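Local coordinates for protein NAD(P)H dehydrogenase (quinone) (PDB 1YDG) that catalyses the FMN-dependent reduction of quinones to quinols with NADH or NADPH as the electron donor, working as a homotetramer, at residues B[139-142]-B[143-147]; B[98-101]-B[102-106]; B[132-135]-B[136-140]; B[190-193]-B[194-198]; B[24-27]-B[28-31]. One frame throughout, in Å; residues are numbered along the deposited sequence.

Contact 1: B[139-142]-B[143-147]; sequences YMTA and MHWGA
The indole of W145 lies across T141 and A142 where helix 131-144 ends. A142 CA sits 4.1 Å from the centroid of its six-membered ring and 22° off the normal, a CH-pi contact, while T141 CG2 comes within 3.6 Å of W145 CZ2. T141 O is over the same face, but its approach to NE1 has too poor an angle for a bond. Replacing W145 by alanine is likely to uncover T141 CG2 and A142 CA and to leave F90 of the third subunit without its edge-to-face partner. A142 O is satisfied twice, by W145 N at 3.0 Å and A147 N at 3.3 Å, from opposite faces of its carbonyl plane. G146, at positive phi (66°), bonds N to M143 O at 3.0 Å; with A147 N to A142 O this makes a Schellman motif. Y139 O accepts from M143 N at 3.1 Å; H144 N gives T141 O a weak bond. Beyond the backbone, T141 OG1 bonds R98 and F90 O of the third subunit, and FMN-site H144 bonds Y167 OH of the second subunit through NE2. Between strands 117-124 and 148-149 of a beta-alpha-beta unit, the helix's last turn packs A142 on F118 and L149.

Contact 2: B[98-101]-B[102-106]; sequences RAFI and DTLGG
Hydrogen bonding dominates where T103 folds back on F100 at the end of helix 95-102. F100 O is gripped twice by one residue: T103 OG1 donates at 2.6 Å, in the carbonyl plane and on a lone pair, while T103 N donates at 2.9 Å from above that plane. With chi1 at 69°, OG1 stands between the backbone N and carbonyl carbon of T103, the position from which it can share an acceptor with its own N-H. The next turn is closed by L104 N on I101 O at 3.0 Å, and D102 N still makes the helical bond to R98 O at 2.8 Å.

The charged side chains meet through solvent. One water accepts from R98 NE at 2.9 Å, in the plane of the guanidinium at its edge, and donates to D102 OD1 at 2.6 Å. The water bridges the two groups, whose nearest charged atoms, R98 NH2 and D102 OD1, stay 4.9 Å apart; R98 also holds T141, and D102 OD2 bonds S95 N of the third subunit.

Apolar packing is lighter. I101 CD1 lies over one guanidinium face of R98, and L104 CD2 approaches F100 CZ at 4.0 Å, their side chains slanting across each other.

This is a helix-to-helix turn of a flavodoxin-like domain: L104 occupies the N-cap position of helix 105-109, directly after the short break, and the R98-D102 side faces the tetramer interface.

Contact 3: B[132-135]-B[136-140]; sequences ETTL and QTLYM
T137 reaches back one turn to T134, and its hydroxyl is the side-chain group that bonds across this stretch of helix. OG1 donates to T134 O at 2.7 Å, with a C=O...donor angle of 124° and tilted from the carbonyl plane. L138 N reaches the same oxygen at 3.3 Å from the same face, so T134 O has both a backbone and a side-chain donor. The torsion accounts for the hydroxyl's bond: chi1 of 63° tucks OG1 between the backbone N and carbonyl carbon of T137 and leaves CG2 anti to the carbonyl carbon, 3.2 Å from T133 O.

On another side of the helix, Y139 turns its ring back beside the preceding turn, L135 O lying oblique to it. CD2 comes to 3.1 Å from L135 O, which also accepts Y139 N at 2.9 Å, and CE2 lies 4.3 Å from L135 CB. Q136 N to E132 O and T137 N to T133 O continue the helical i to i+4 pattern.

The next shell fixes the polar ends. Y139 OH is bonded to Y167 O and A120 N, and T134 OG1 to T88 OG1 of the FMN site. Across the subunit boundary, E132 OE1 meets G130 N, T133 OG1 meets Y167 OH and Q136 OE1 meets Q136 NE2, all three partners belonging to the fourth subunit.

Helix 131-144 packs L135 and Y139 against strand 117-124, L135 on A120 and T122, Y139 on S119, and meets other subunits as well, T137 lying on T137 of the third subunit.

Contact 4: B[190-193]-B[194-198]; sequences VRRQ and VELTA
R192 carries its guanidinium over L196, whose CD1 sits 3.9 Å above the plane and over its centre, one turn further along helix 180-204. The R192 chain runs extended from CG to NE, with CG anti to the backbone N (chi1 168°), and crosses the leucine obliquely. Its NH1 bonds N115 OD1 of the second subunit.

Next to it, R191 and E195 lie side by side and point the same way, but their contact is through carbon: E195 OE2 is 3.5 Å from R191 CG, whereas R191 NE and E195 OE2 are 4.7 Å apart. The charges are therefore near without pairing, and R191 NH2 has its own weak, long ion pair with D156.

On the buried side, Q193 O accepts twice from T197, OG1 at 2.6 Å and N at 2.9 Å, from opposite faces of the carbonyl plane. T197 OG1 also bonds T117 OG1, and Q193 OE1 bonds S119 OG. A valine in place of T197 would probably leave T117 OG1 without this partner and reduce Q193 O to its single backbone bond. V190 CG1 and V194 CG2 approach to 4.4 Å, a loose apolar pair.

The long C-terminal helix thus turns Q193 and T197 to the sheet, both against A81 of strand 81-89, and presents R192 and L196 to the second subunit, where L196 meets L200.

Contact 5: B[24-27]-B[28-31]; sequences AQEA and AEAG
Helix 19-33, the crossover helix of the beta-alpha-beta unit formed with strands 8-13 and 37-42, follows the FMN-binding loop, and its middle turns are built around A24, A27, A28 and A30. Four consecutive bonds hold them: A28 N to A24 O at 2.8 Å, E29 N to Q25 O at 3.0 Å, A30 N to E26 O at 3.0 Å and G31 N to A27 O at 2.9 Å. The i to i+4 pairing, with N-H...O angles of 156° to 163°, marks a regular alpha helix. The methyls stay close to the backbone, A28 CB at 3.4 Å from A24 O. E29 lies along the preceding turn: chi1 of -69° sets CG anti to the carbonyl carbon and 3.3 Å from Q25 O.

The small residues probably let the flanking elements come near. A24 and A27 pack on I11 of strand 8-13, A28 on V38 of strand 37-42, and A27 also on I186 and V190 of helix 180-204.

E26 OE1 and E29 OE2, like charges, are 4.3 Å apart. The E26 carboxylate is answered by two salt bridges, OE1 to R183 and OE2 to R187, which probably offset the repulsion and favour its ionised form, whereas E29 is exposed to solvent.

How the contacts relate
From the N terminus, contact 5 comes first on helix 19-33, then contact 2 at the end of helix 95-102, contacts 3 and 1 along helix 131-144, and contact 4 on helix 180-204. Each joins adjoining segments, so none closes a long loop; none nests or crosses, though contacts 3 and 1 overlap at Y139 and M140. Contact 2 meets contact 1 through R98-T141 and L104-W145, and contact 3 through I101-L138, tying helices 95-102 and 131-144 together. Contacts 4 and 5 pack through V190 against A27 and A30. Contact 5 lies on the opposite side of the chain's centre from contacts 1, 2 and 3. Contacts 1, 2 and 3 all touch the third subunit.

Contact 1: B[139-142]-B[143-147]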
loop_
_atom_site.group_PDB
_atom_site.type_symbol
_atom_site.label_atom_id
_atom_site.label_comp_id
_atom_site.label_asym_id
_atom_site.label_seq_id
_atom_site.Cartn_x
_atom_site.Cartn_y
_atom_site.Cartn_z
ATOM N N TYR B 139 6.464 -3.025 6.843
ATOM C CA TYR B 139 7.560 -2.167 6.418
ATOM C C TYR B 139 7.220 -0.698 6.619
ATOM O O TYR B 139 8.096 0.069 7.075
ATOM C CB TYR B 139 8.006 -2.423 4.961
ATOM C CG TYR B 139 8.770 -3.716 4.790
ATOM C CD1 TYR B 139 10.106 -3.831 5.173
ATOM C CD2 TYR B 139 8.161 -4.829 4.233
ATOM C CE1 TYR B 139 10.783 -5.010 5.043
ATOM C CE2 TYR B 139 8.852 -6.033 4.100
ATOM C CZ TYR B 139 10.155 -6.113 4.490
ATOM O OH TYR B 139 10.831 -7.311 4.348
ATOM N N MET B 140 5.980 -0.297 6.295
ATOM C CA MET B 140 5.587 1.116 6.465
ATOM C C MET B 140 5.745 1.558 7.932
ATOM O O MET B 140 6.254 2.645 8.206
ATOM C CB MET B 140 4.166 1.406 5.990
ATOM C CG MET B 140 3.917 1.262 4.478
ATOM S SD MET B 140 5.071 2.066 3.333
ATOM C CE MET B 140 6.111 0.680 2.915
ATOM N N THR B 141 5.301 0.713 8.857
ATOM C CA THR B 141 5.508 0.942 10.310
ATOM C C THR B 141 6.977 1.137 10.670
ATOM O O THR B 141 7.340 2.062 11.417
ATOM C CB THR B 141 4.888 -0.239 11.130
ATOM O OG1 THR B 141 3.464 -0.108 11.096
ATOM C CG2 THR B 141 5.353 -0.252 12.572
ATOM N N ALA B 142 7.838 0.274 10.131
ATOM C CA ALA B 142 9.268 0.382 10.402
ATOM C C ALA B 142 9.852 1.702 9.900
ATOM O O ALA B 142 10.826 2.206 10.474
ATOM C CB ALA B 142 10.019 -0.799 9.812
ATOM N N MET B 143 9.274 2.268 8.840
ATOM C CA MET B 143 9.772 3.541 8.320
ATOM C C MET B 143 9.600 4.679 9.318
ATOM O O MET B 143 10.443 5.577 9.385
ATOM C CB MET B 143 9.101 3.926 7.019
ATOM C CG MET B 143 9.378 2.937 5.904
ATOM S SD MET B 143 9.020 3.601 4.296
ATOM C CE MET B 143 9.126 2.119 3.287
ATOM N N HIS B 144 8.513 4.637 10.081
ATOM C CA HIS B 144 8.285 5.623 11.133
ATOM C C HIS B 144 9.415 5.621 12.175
ATOM O O HIS B 144 9.690 6.647 12.784
ATOM C CB HIS B 144 6.919 5.394 11.796
ATOM C CG HIS B 144 5.759 5.814 10.955
ATOM N ND1 HIS B 144 4.946 6.877 11.285
ATOM C CD2 HIS B 144 5.279 5.324 9.789
ATOM C CE1 HIS B 144 4.008 7.012 10.367
ATOM N NE2 HIS B 144 4.192 6.085 9.444
ATOM N N TRP B 145 10.086 4.478 12.317
ATOM C CA TRP B 145 11.199 4.285 13.253
ATOM C C TRP B 145 12.560 4.681 12.700
ATOM O O TRP B 145 13.528 4.650 13.436
ATOM C CB TRP B 145 11.330 2.813 13.682
ATOM C CG TRP B 145 10.075 2.124 14.097
ATOM C CD1 TRP B 145 8.909 2.702 14.503
ATOM C CD2 TRP B 145 9.886 0.713 14.209
ATOM N NE1 TRP B 145 7.994 1.736 14.825
ATOM C CE2 TRP B 145 8.570 0.504 14.660
ATOM C CE3 TRP B 145 10.704 -0.398 13.955
ATOM C CZ2 TRP B 145 8.037 -0.779 14.857
ATOM C CZ3 TRP B 145 10.177 -1.683 14.157
ATOM C CH2 TRP B 145 8.857 -1.857 14.593
ATOM N N GLY B 146 12.644 5.005 11.410
ATOM C CA GLY B 146 13.928 5.214 10.753
ATOM C C GLY B 146 14.741 3.931 10.691
ATOM O O GLY B 146 15.968 3.953 10.767
ATOM N N ALA B 147 14.056 2.807 10.549
ATOM C CA ALA B 147 14.718 1.538 10.328
ATOM C C ALA B 147 15.338 1.537 8.928
ATOM O O ALA B 147 14.945 2.319 8.053
ATOM C CB ALA B 147 13.730 0.403 10.469
#

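Contact 2: B[98-101]-B[102-106]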
loop_
_atom_site.group_PDB
_atom_site.type_symbol
_atom_site.label_atom_id
_atom_site.label_comp_id
_atom_site.label_asym_id
_atom_site.label_seq_id
_atom_site.Cartn_x
_atom_site.Cartn_y
_atom_site.Cartn_z
ATOM N N ARG B 98 -0.040 -5.973 16.084
ATOM C CA ARG B 98 -0.248 -4.521 16.237
ATOM C C ARG B 98 -0.246 -4.094 17.712
ATOM O O ARG B 98 0.217 -3.020 18.024
ATOM C CB ARG B 98 -1.535 -4.045 15.578
ATOM C CG ARG B 98 -1.638 -4.284 14.066
ATOM C CD ARG B 98 -0.449 -3.814 13.255
ATOM N NE ARG B 98 -0.126 -2.399 13.450
ATOM C CZ ARG B 98 0.691 -1.690 12.670
ATOM N NH1 ARG B 98 1.260 -2.236 11.593
ATOM N NH2 ARG B 98 0.926 -0.415 12.950
ATOM N N ALA B 99 -0.804 -4.908 18.602
ATOM C CA ALA B 99 -0.789 -4.577 20.033
ATOM C C ALA B 99 0.633 -4.438 20.529
ATOM O O ALA B 99 0.923 -3.516 21.283
ATOM C CB ALA B 99 -1.531 -5.612 20.845
ATOM N N PHE B 100 1.514 -5.347 20.085
ATOM C CA PHE B 100 2.925 -5.275 20.400
ATOM C C PHE B 100 3.533 -3.991 19.856
ATOM O O PHE B 100 4.210 -3.264 20.558
ATOM C CB PHE B 100 3.697 -6.472 19.835
ATOM C CG PHE B 100 5.166 -6.352 20.042
ATOM C CD1 PHE B 100 5.693 -6.316 21.337
ATOM C CD2 PHE B 100 6.019 -6.204 18.975
ATOM C CE1 PHE B 100 7.070 -6.163 21.541
ATOM C CE2 PHE B 100 7.365 -6.041 19.174
ATOM C CZ PHE B 100 7.894 -6.020 20.453
ATOM N N ILE B 101 3.297 -3.727 18.572
ATOM C CA ILE B 101 3.774 -2.505 17.925
ATOM C C ILE B 101 3.336 -1.252 18.715
ATOM O O ILE B 101 4.124 -0.332 18.919
ATOM C CB ILE B 101 3.293 -2.459 16.438
ATOM C CG1 ILE B 101 4.087 -3.470 15.607
ATOM C CG2 ILE B 101 3.412 -1.057 15.863
ATOM C CD1 ILE B 101 3.476 -3.780 14.246
ATOM N N ASP B 102 2.104 -1.251 19.195
ATOM C CA ASP B 102 1.585 -0.112 19.949
ATOM C C ASP B 102 2.254 0.069 21.323
ATOM O O ASP B 102 2.131 1.142 21.915
ATOM C CB ASP B 102 0.052 -0.174 20.066
ATOM C CG ASP B 102 -0.662 0.112 18.742
ATOM O OD1 ASP B 102 0.041 0.376 17.740
ATOM O OD2 ASP B 102 -1.931 0.079 18.695
ATOM N N THR B 103 2.989 -0.928 21.818
ATOM C CA THR B 103 3.790 -0.740 23.045
ATOM C C THR B 103 5.129 -0.060 22.816
ATOM O O THR B 103 5.810 0.289 23.775
ATOM C CB THR B 103 4.068 -2.054 23.797
ATOM O OG1 THR B 103 4.971 -2.887 23.044
ATOM C CG2 THR B 103 2.788 -2.755 24.094
ATOM N N LEU B 104 5.489 0.162 21.553
ATOM C CA LEU B 104 6.791 0.712 21.199
ATOM C C LEU B 104 6.881 2.242 21.179
ATOM O O LEU B 104 7.886 2.778 20.739
ATOM C CB LEU B 104 7.225 0.159 19.827
ATOM C CG LEU B 104 7.221 -1.360 19.673
ATOM C CD1 LEU B 104 7.514 -1.728 18.236
ATOM C CD2 LEU B 104 8.213 -2.024 20.634
ATOM N N GLY B 105 5.860 2.943 21.668
ATOM C CA GLY B 105 5.852 4.403 21.636
ATOM C C GLY B 105 6.948 5.092 22.443
ATOM O O GLY B 105 7.554 6.060 21.986
ATOM N N GLY B 106 7.212 4.597 23.643
ATOM C CA GLY B 106 8.257 5.178 24.492
ATOM C C GLY B 106 9.633 4.971 23.905
ATOM O O GLY B 106 10.446 5.893 23.845
HETATM O O HOH W 1 -0.929 -0.454 15.451
#

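Contact 3: B[132-135]-B[136-140]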
loop_
_atom_site.group_PDB
_atom_site.type_symbol
_atom_site.label_atom_id
_atom_site.label_comp_id
_atom_site.label_asym_id
_atom_site.label_seq_id
_atom_site.Cartn_x
_atom_site.Cartn_y
_atom_site.Cartn_z
ATOM N N GLU B 132 1.160 -9.951 0.690
ATOM C CA GLU B 132 1.986 -8.843 0.240
ATOM C C GLU B 132 1.597 -7.572 0.953
ATOM O O GLU B 132 2.455 -6.820 1.388
ATOM C CB GLU B 132 1.883 -8.628 -1.275
ATOM C CG GLU B 132 2.529 -9.726 -2.056
ATOM C CD GLU B 132 2.527 -9.499 -3.561
ATOM O OE1 GLU B 132 3.090 -10.369 -4.235
ATOM O OE2 GLU B 132 2.014 -8.484 -4.077
ATOM N N THR B 133 0.300 -7.340 1.106
ATOM C CA THR B 133 -0.116 -6.137 1.787
ATOM C C THR B 133 0.284 -6.215 3.281
ATOM O O THR B 133 0.649 -5.194 3.862
ATOM C CB THR B 133 -1.586 -5.791 1.542
ATOM O OG1 THR B 133 -2.425 -6.874 1.963
ATOM C CG2 THR B 133 -1.832 -5.505 0.030
ATOM N N THR B 134 0.283 -7.417 3.865
ATOM C CA THR B 134 0.626 -7.581 5.288
ATOM C C THR B 134 2.061 -7.194 5.485
ATOM O O THR B 134 2.378 -6.468 6.422
ATOM C CB THR B 134 0.418 -9.015 5.793
ATOM O OG1 THR B 134 -0.957 -9.389 5.624
ATOM C CG2 THR B 134 0.794 -9.149 7.269
ATOM N N LEU B 135 2.933 -7.658 4.587
ATOM C CA LEU B 135 4.334 -7.281 4.637
ATOM C C LEU B 135 4.496 -5.763 4.467
ATOM O O LEU B 135 5.211 -5.110 5.238
ATOM C CB LEU B 135 5.119 -8.027 3.566
ATOM C CG LEU B 135 5.106 -9.552 3.713
ATOM C CD1 LEU B 135 5.649 -10.206 2.470
ATOM C CD2 LEU B 135 5.924 -9.977 4.946
ATOM N N GLN B 136 3.843 -5.206 3.459
ATOM C CA GLN B 136 3.882 -3.770 3.214
ATOM C C GLN B 136 3.527 -2.955 4.464
ATOM O O GLN B 136 4.230 -2.011 4.807
ATOM C CB GLN B 136 2.924 -3.394 2.091
ATOM C CG GLN B 136 2.763 -1.878 1.881
ATOM C CD GLN B 136 1.775 -1.530 0.735
ATOM O OE1 GLN B 136 0.552 -1.700 0.859
ATOM N NE2 GLN B 136 2.312 -1.021 -0.354
ATOM N N THR B 137 2.433 -3.306 5.126
ATOM C CA THR B 137 2.020 -2.565 6.325
ATOM C C THR B 137 3.098 -2.619 7.405
ATOM O O THR B 137 3.308 -1.648 8.144
ATOM C CB THR B 137 0.697 -3.067 6.911
ATOM O OG1 THR B 137 0.832 -4.424 7.341
ATOM C CG2 THR B 137 -0.410 -2.999 5.890
ATOM N N LEU B 138 3.800 -3.742 7.478
ATOM C CA LEU B 138 4.875 -3.916 8.465
ATOM C C LEU B 138 6.113 -3.083 8.130
ATOM O O LEU B 138 6.734 -2.487 9.027
ATOM C CB LEU B 138 5.226 -5.400 8.605
ATOM C CG LEU B 138 4.139 -6.257 9.273
ATOM C CD1 LEU B 138 4.537 -7.726 9.256
ATOM C CD2 LEU B 138 3.835 -5.796 10.729
ATOM N N TYR B 139 6.464 -3.025 6.843
ATOM C CA TYR B 139 7.560 -2.167 6.418
ATOM C C TYR B 139 7.220 -0.698 6.619
ATOM O O TYR B 139 8.096 0.069 7.075
ATOM C CB TYR B 139 8.006 -2.423 4.961
ATOM C CG TYR B 139 8.770 -3.716 4.790
ATOM C CD1 TYR B 139 10.106 -3.831 5.173
ATOM C CD2 TYR B 139 8.161 -4.829 4.233
ATOM C CE1 TYR B 139 10.783 -5.010 5.043
ATOM C CE2 TYR B 139 8.852 -6.033 4.100
ATOM C CZ TYR B 139 10.155 -6.113 4.490
ATOM O OH TYR B 139 10.831 -7.311 4.348
ATOM N N MET B 140 5.980 -0.297 6.295
ATOM C CA MET B 140 5.587 1.116 6.465
ATOM C C MET B 140 5.745 1.558 7.932
ATOM O O MET B 140 6.254 2.645 8.206
ATOM C CB MET B 140 4.166 1.406 5.990
ATOM C CG MET B 140 3.917 1.262 4.478
ATOM S SD MET B 140 5.071 2.066 3.333
ATOM C CE MET B 140 6.111 0.680 2.915
#

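Contact 4: B[190-193]-B[194-198]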
loop_
_atom_site.group_PDB
_atom_site.type_symbol
_atom_site.label_atom_id
_atom_site.label_comp_id
_atom_site.label_asym_id
_atom_site.label_seq_id
_atom_site.Cartn_x
_atom_site.Cartn_y
_atom_site.Cartn_z
ATOM N N VAL B 190 17.188 -14.036 6.134
ATOM C CA VAL B 190 17.805 -13.787 7.433
ATOM C C VAL B 190 19.324 -13.719 7.302
ATOM O O VAL B 190 19.944 -12.816 7.842
ATOM C CB VAL B 190 17.398 -14.864 8.464
ATOM C CG1 VAL B 190 18.118 -14.648 9.818
ATOM C CG2 VAL B 190 15.872 -14.865 8.681
ATOM N N ARG B 191 19.919 -14.663 6.566
ATOM C CA ARG B 191 21.364 -14.686 6.372
ATOM C C ARG B 191 21.809 -13.356 5.738
ATOM O O ARG B 191 22.769 -12.723 6.159
ATOM C CB ARG B 191 21.753 -15.910 5.517
ATOM C CG ARG B 191 23.190 -15.964 5.016
ATOM C CD ARG B 191 23.476 -17.280 4.265
ATOM N NE ARG B 191 22.763 -17.321 2.978
ATOM C CZ ARG B 191 21.802 -18.191 2.623
ATOM N NH1 ARG B 191 21.401 -19.174 3.433
ATOM N NH2 ARG B 191 21.242 -18.081 1.416
ATOM N N ARG B 192 21.062 -12.928 4.740
ATOM C CA ARG B 192 21.352 -11.693 4.047
ATOM C C ARG B 192 21.243 -10.488 4.967
ATOM O O ARG B 192 22.107 -9.620 4.957
ATOM C CB ARG B 192 20.385 -11.566 2.887
ATOM C CG ARG B 192 20.372 -10.226 2.245
ATOM C CD ARG B 192 19.402 -10.247 1.054
ATOM N NE ARG B 192 19.092 -8.882 0.673
ATOM C CZ ARG B 192 19.908 -8.105 -0.016
ATOM N NH1 ARG B 192 21.090 -8.563 -0.418
ATOM N NH2 ARG B 192 19.546 -6.865 -0.298
ATOM N N GLN B 193 20.171 -10.431 5.749
ATOM C CA GLN B 193 19.984 -9.325 6.692
ATOM C C GLN B 193 21.096 -9.252 7.733
ATOM O O GLN B 193 21.562 -8.159 8.070
ATOM C CB GLN B 193 18.612 -9.407 7.367
ATOM C CG GLN B 193 18.378 -8.320 8.420
ATOM C CD GLN B 193 16.958 -8.240 8.889
ATOM O OE1 GLN B 193 16.107 -8.982 8.427
ATOM N NE2 GLN B 193 16.685 -7.321 9.825
ATOM N N VAL B 194 21.525 -10.403 8.236
ATOM C CA VAL B 194 22.637 -10.457 9.203
ATOM C C VAL B 194 23.929 -9.935 8.572
ATOM O O VAL B 194 24.617 -9.118 9.169
ATOM C CB VAL B 194 22.837 -11.898 9.755
ATOM C CG1 VAL B 194 24.179 -12.043 10.489
ATOM C CG2 VAL B 194 21.683 -12.282 10.653
ATOM N N GLU B 195 24.226 -10.387 7.353
ATOM C CA GLU B 195 25.392 -9.886 6.591
ATOM C C GLU B 195 25.358 -8.364 6.347
ATOM O O GLU B 195 26.355 -7.666 6.579
ATOM C CB GLU B 195 25.521 -10.639 5.261
ATOM C CG GLU B 195 25.961 -12.095 5.438
ATOM C CD GLU B 195 25.833 -12.946 4.171
ATOM O OE1 GLU B 195 25.499 -12.400 3.086
ATOM O OE2 GLU B 195 26.076 -14.177 4.268
ATOM N N LEU B 196 24.221 -7.844 5.903
ATOM C CA LEU B 196 24.066 -6.381 5.780
ATOM C C LEU B 196 24.265 -5.650 7.118
ATOM O O LEU B 196 24.976 -4.643 7.188
ATOM C CB LEU B 196 22.710 -6.017 5.170
ATOM C CG LEU B 196 22.558 -6.309 3.666
ATOM C CD1 LEU B 196 21.103 -6.234 3.244
ATOM C CD2 LEU B 196 23.400 -5.373 2.811
ATOM N N THR B 197 23.651 -6.174 8.175
ATOM C CA THR B 197 23.721 -5.551 9.491
ATOM C C THR B 197 25.170 -5.514 10.021
ATOM O O THR B 197 25.624 -4.489 10.523
ATOM C CB THR B 197 22.843 -6.281 10.518
ATOM O OG1 THR B 197 21.517 -6.463 10.003
ATOM C CG2 THR B 197 22.783 -5.491 11.813
ATOM N N ALA B 198 25.867 -6.633 9.907
ATOM C CA ALA B 198 27.270 -6.727 10.286
ATOM C C ALA B 198 28.127 -5.695 9.525
ATOM O O ALA B 198 28.995 -5.052 10.113
ATOM C CB ALA B 198 27.776 -8.124 10.028
#

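Contact 5: B[24-27]-B[28-31]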
loop_
_atom_site.group_PDB
_atom_site.type_symbol
_atom_site.label_atom_id
_atom_site.label_comp_id
_atom_site.label_asym_id
_atom_site.label_seq_id
_atom_site.Cartn_x
_atom_site.Cartn_y
_atom_site.Cartn_z
ATOM N N ALA B 24 9.501 -18.919 12.170
ATOM C CA ALA B 24 10.373 -18.182 13.064
ATOM C C ALA B 24 11.510 -19.050 13.567
ATOM O O ALA B 24 12.646 -18.580 13.678
ATOM C CB ALA B 24 9.585 -17.597 14.210
ATOM N N GLN B 25 11.221 -20.325 13.832
ATOM C CA GLN B 25 12.283 -21.272 14.192
ATOM C C GLN B 25 13.295 -21.417 13.063
ATOM O O GLN B 25 14.498 -21.435 13.315
ATOM C CB GLN B 25 11.714 -22.640 14.568
ATOM C CG GLN B 25 10.831 -22.652 15.805
ATOM C CD GLN B 25 10.311 -24.051 16.117
ATOM O OE1 GLN B 25 11.038 -24.869 16.667
ATOM N NE2 GLN B 25 9.070 -24.335 15.735
ATOM N N GLU B 26 12.820 -21.495 11.823
ATOM C CA GLU B 26 13.723 -21.570 10.657
ATOM C C GLU B 26 14.585 -20.312 10.553
ATOM O O GLU B 26 15.809 -20.383 10.331
ATOM C CB GLU B 26 12.906 -21.804 9.370
ATOM C CG GLU B 26 13.740 -22.147 8.147
ATOM C CD GLU B 26 14.396 -23.532 8.220
ATOM O OE1 GLU B 26 13.795 -24.477 8.762
ATOM O OE2 GLU B 26 15.522 -23.675 7.724
ATOM N N ALA B 27 13.949 -19.155 10.753
ATOM C CA ALA B 27 14.645 -17.855 10.808
ATOM C C ALA B 27 15.713 -17.834 11.898
ATOM O O ALA B 27 16.842 -17.431 11.656
ATOM C CB ALA B 27 13.640 -16.716 11.043
ATOM N N ALA B 28 15.351 -18.292 13.091
ATOM C CA ALA B 28 16.266 -18.293 14.216
ATOM C C ALA B 28 17.512 -19.169 13.986
ATOM O O ALA B 28 18.620 -18.762 14.323
ATOM C CB ALA B 28 15.550 -18.706 15.479
ATOM N N GLU B 29 17.316 -20.344 13.396
ATOM C CA GLU B 29 18.410 -21.250 13.033
ATOM C C GLU B 29 19.325 -20.671 11.962
ATOM O O GLU B 29 20.563 -20.821 12.021
ATOM C CB GLU B 29 17.827 -22.560 12.498
ATOM C CG GLU B 29 17.125 -23.392 13.530
ATOM C CD GLU B 29 16.558 -24.698 12.969
ATOM O OE1 GLU B 29 15.830 -25.394 13.725
ATOM O OE2 GLU B 29 16.848 -25.047 11.787
ATOM N N ALA B 30 18.723 -20.017 10.970
ATOM C CA ALA B 30 19.495 -19.367 9.912
ATOM C C ALA B 30 20.346 -18.241 10.508
ATOM O O ALA B 30 21.520 -18.085 10.156
ATOM C CB ALA B 30 18.588 -18.840 8.829
ATOM N N GLY B 31 19.758 -17.484 11.431
ATOM C CA GLY B 31 20.481 -16.433 12.138
ATOM C C GLY B 31 21.665 -16.941 12.925
ATOM O O GLY B 31 22.742 -16.355 12.869
#